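Local coordinates for protein Aureochrome1 (Vaucheria frigida, PDB 3UE6) that senses blue light through a LOV domain of the PAS fold that binds flavin mononucleotide, probably passing the signal to the rest of the photoreceptor, at residues Thr122-Phe127 with Asp152-Leu157. Residues are numbered along the deposited sequence; the frame is centred on the assembly and turned at random.
With FMN (flavin mononucleotide), chain G.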
loop_
_atom_site.group_PDB
_atom_site.type_symbol
_atom_site.label_atom_id
_atom_site.label_comp_id
_atom_site.label_asym_id
_atom_site.label_seq_id
_atom_site.Cartn_x
_atom_site.Cartn_y
_atom_site.Cartn_z
ATOM N N THR A 122 -0.752 -18.440 19.651
ATOM C CA THR A 122 -0.289 -17.067 19.779
ATOM C C THR A 122 1.095 -16.849 19.191
ATOM O O THR A 122 1.861 -17.790 18.984
ATOM C CB THR A 122 -0.265 -16.611 21.249
ATOM O OG1 THR A 122 0.763 -17.317 21.954
ATOM C CG2 THR A 122 -1.606 -16.860 21.906
ATOM N N PHE A 123 1.403 -15.585 18.929
ATOM C CA PHE A 123 2.723 -15.184 18.472
ATOM C C PHE A 123 2.908 -13.710 18.796
ATOM O O PHE A 123 1.935 -12.959 18.843
ATOM C CB PHE A 123 2.869 -15.432 16.968
ATOM C CG PHE A 123 2.070 -14.489 16.109
ATOM C CD1 PHE A 123 0.712 -14.680 15.918
ATOM C CD2 PHE A 123 2.684 -13.416 15.483
ATOM C CE1 PHE A 123 -0.022 -13.812 15.124
ATOM C CE2 PHE A 123 1.958 -12.548 14.688
ATOM C CZ PHE A 123 0.602 -12.746 14.509
ATOM N N TRP A 124 4.147 -13.294 19.038
ATOM C CA TRP A 124 4.410 -11.880 19.276
ATOM C C TRP A 124 4.526 -11.122 17.962
ATOM O O TRP A 124 5.241 -11.542 17.051
ATOM C CB TRP A 124 5.649 -11.679 20.144
ATOM C CG TRP A 124 5.372 -11.971 21.566
ATOM C CD1 TRP A 124 5.489 -13.180 22.189
ATOM C CD2 TRP A 124 4.900 -11.062 22.556
ATOM N NE1 TRP A 124 5.132 -13.077 23.511
ATOM C CE2 TRP A 124 4.758 -11.768 23.764
ATOM C CE3 TRP A 124 4.584 -9.694 22.550
ATOM C CZ2 TRP A 124 4.325 -11.184 24.944
ATOM C CZ3 TRP A 124 4.150 -9.107 23.724
ATOM C CH2 TRP A 124 4.024 -9.848 24.900
ATOM N N ASN A 125 3.809 -10.006 17.873
ATOM C CA ASN A 125 3.702 -9.253 16.631
ATOM C C ASN A 125 4.308 -7.855 16.717
ATOM O O ASN A 125 3.764 -6.988 17.397
ATOM C CB ASN A 125 2.226 -9.155 16.224
ATOM C CG ASN A 125 2.027 -8.454 14.896
ATOM O OD1 ASN A 125 2.985 -8.171 14.184
ATOM N ND2 ASN A 125 0.772 -8.183 14.551
ATOM N N LEU A 126 5.442 -7.646 16.046
ATOM C CA LEU A 126 5.968 -6.293 15.837
ATOM C C LEU A 126 5.207 -5.674 14.677
ATOM O O LEU A 126 5.436 -5.994 13.509
ATOM C CB LEU A 126 7.470 -6.278 15.537
ATOM C CG LEU A 126 8.060 -4.881 15.265
ATOM C CD1 LEU A 126 7.595 -3.870 16.312
ATOM C CD2 LEU A 126 9.584 -4.901 15.181
ATOM N N PHE A 127 4.291 -4.786 15.014
ATOM C CA PHE A 127 3.298 -4.343 14.064
ATOM C C PHE A 127 3.429 -2.831 13.806
ATOM O O PHE A 127 3.460 -2.035 14.740
ATOM C CB PHE A 127 1.922 -4.750 14.596
ATOM C CG PHE A 127 0.843 -3.772 14.308
ATOM C CD1 PHE A 127 0.344 -3.634 13.026
ATOM C CD2 PHE A 127 0.293 -3.015 15.325
ATOM C CE1 PHE A 127 -0.664 -2.738 12.758
ATOM C CE2 PHE A 127 -0.719 -2.122 15.065
ATOM C CZ PHE A 127 -1.199 -1.982 13.780
ATOM N N ASP A 152 13.006 -13.623 22.280
ATOM C CA ASP A 152 14.122 -12.791 22.714
ATOM C C ASP A 152 14.009 -11.359 22.211
ATOM O O ASP A 152 14.223 -10.411 22.963
ATOM C CB ASP A 152 15.441 -13.404 22.249
ATOM C CG ASP A 152 15.541 -14.874 22.588
ATOM O OD1 ASP A 152 15.369 -15.709 21.675
ATOM O OD2 ASP A 152 15.778 -15.196 23.773
ATOM N N TYR A 153 13.695 -11.210 20.929
ATOM C CA TYR A 153 13.514 -9.890 20.338
ATOM C C TYR A 153 12.324 -9.190 20.996
ATOM O O TYR A 153 12.372 -7.989 21.271
ATOM C CB TYR A 153 13.306 -10.004 18.826
ATOM C CG TYR A 153 13.443 -8.702 18.063
ATOM C CD1 TYR A 153 14.172 -7.633 18.580
ATOM C CD2 TYR A 153 12.834 -8.539 16.825
ATOM C CE1 TYR A 153 14.291 -6.442 17.877
ATOM C CE2 TYR A 153 12.948 -7.353 16.120
ATOM C CZ TYR A 153 13.675 -6.310 16.648
ATOM O OH TYR A 153 13.779 -5.136 15.935
ATOM N N ALA A 154 11.262 -9.950 21.258
ATOM C CA ALA A 154 10.054 -9.407 21.879
ATOM C C ALA A 154 10.307 -8.878 23.287
ATOM O O ALA A 154 9.784 -7.829 23.657
ATOM C CB ALA A 154 8.947 -10.454 21.895
ATOM N N LYS A 155 11.099 -9.606 24.072
ATOM C CA LYS A 155 11.448 -9.148 25.414
ATOM C C LYS A 155 12.135 -7.786 25.328
ATOM O O LYS A 155 11.826 -6.863 26.082
ATOM C CB LYS A 155 12.358 -10.157 26.119
ATOM C CG LYS A 155 11.732 -11.526 26.385
ATOM C CD LYS A 155 12.707 -12.424 27.142
ATOM C CE LYS A 155 12.121 -13.792 27.469
ATOM N NZ LYS A 155 13.100 -14.672 28.175
ATOM N N LEU A 156 13.063 -7.668 24.387
ATOM C CA LEU A 156 13.773 -6.421 24.155
ATOM C C LEU A 156 12.801 -5.312 23.760
ATOM O O LEU A 156 12.825 -4.217 24.327
ATOM C CB LEU A 156 14.820 -6.617 23.057
ATOM C CG LEU A 156 15.945 -5.585 22.974
ATOM C CD1 LEU A 156 16.953 -5.814 24.086
ATOM C CD2 LEU A 156 16.621 -5.659 21.618
ATOM N N LEU A 157 11.948 -5.605 22.785
ATOM C CA LEU A 157 11.012 -4.615 22.262
ATOM C C LEU A 157 10.023 -4.129 23.312
ATOM O O LEU A 157 9.681 -2.949 23.354
ATOM C CB LEU A 157 10.251 -5.185 21.066
ATOM C CG LEU A 157 11.091 -5.445 19.817
ATOM C CD1 LEU A 157 10.263 -6.134 18.747
ATOM C CD2 LEU A 157 11.664 -4.135 19.296
HETATM N N1 FMN G . -4.056 -4.595 16.104
HETATM C C2 FMN G . -3.464 -5.795 16.437
HETATM O O2 FMN G . -3.558 -6.231 17.587
HETATM N N3 FMN G . -2.767 -6.505 15.482
HETATM C C4 FMN G . -2.660 -6.024 14.196
HETATM O O4 FMN G . -2.042 -6.657 13.347
HETATM C C4A FMN G . -3.258 -4.817 13.859
HETATM N N5 FMN G . -3.163 -4.316 12.571
HETATM C C5A FMN G . -3.757 -3.114 12.248
HETATM C C6 FMN G . -3.655 -2.621 10.955
HETATM C C7 FMN G . -4.248 -1.411 10.614
HETATM C C7M FMN G . -4.132 -0.884 9.209
HETATM C C8 FMN G . -4.948 -0.694 11.577
HETATM C C8M FMN G . -5.586 0.610 11.205
HETATM C C9 FMN G . -5.050 -1.187 12.873
HETATM C C9A FMN G . -4.454 -2.400 13.214
HETATM N N10 FMN G . -4.558 -2.913 14.498
HETATM C C10 FMN G . -3.955 -4.105 14.822
HETATM C "C1'" FMN G . -5.279 -2.173 15.583
HETATM C "C2'" FMN G . -6.771 -2.453 15.663
HETATM O "O2'" FMN G . -7.329 -2.478 14.372
HETATM C "C3'" FMN G . -7.421 -1.358 16.503
HETATM O "O3'" FMN G . -7.217 -0.093 15.913
HETATM C "C4'" FMN G . -6.836 -1.376 17.911
HETATM O "O4'" FMN G . -7.144 -2.610 18.516
HETATM C "C5'" FMN G . -7.368 -0.252 18.795
HETATM O "O5'" FMN G . -8.741 -0.042 18.545
HETATM P P FMN G . -9.880 -0.572 19.555
HETATM O O1P FMN G . -9.815 -2.081 19.572
HETATM O O2P FMN G . -11.240 -0.141 19.069
HETATM O O3P FMN G . -9.661 -0.039 20.950
#
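Leu126 and Leu157 meet through their methyl ends, Leu126 CD2 lying 3.8 Å from Leu157 CD1, with the two side chains crossing at about a right angle. In Leu126, CG stands anti to the backbone N (chi1 178°), and CD2 is the branch that meets the helix residues; the ring of Tyr153 also approaches it obliquely, CE2 standing 4.3 Å from that methyl. Leu157 CD1 in turn sits over the centre of the Tyr153 ring, 3.8 Å above its plane, so Leu157 CD1 touches both the Leu126 methyl and the Tyr153 ring. The second element is a CH-pi contact: Ala154 CB lies over one face of the Trp124 indole, 4.3 Å from the centroid of the five-membered ring and displaced toward its rim. No hydrogen bond links the two segments, which make a modest, wholly apolar interface.

Alternation gives one strand two faces, Trp124 and Leu126 meeting the helix while Asn125 and Phe127 face the flavin. Asn125 ND2 comes within 3.4 Å of FMN O4 and is hydrogen-bonded to Asn115 OD1, while its OD1 accepts a bond from Ser147 N, which together restrain the rotation of the amide. The Phe127 ring packs with one face over FMN C4A, near N5. A serine in place of Phe127 would probably open a gap beside the isoalloxazine and leave the flavin freer to shift.

In the fold, strand 122-133 runs antiparallel between strands 109-116 and 139-145 of the five-stranded PAS sheet. The flavin occupies one side of this sheet, and helix 151-161, following strand 139-145, packs on the other, the axes of segments 152-157 and 122-127 lying at 52°; this is the place taken by the Jalpha helix in other LOV domains, so helix 151-161 is probably its counterpart.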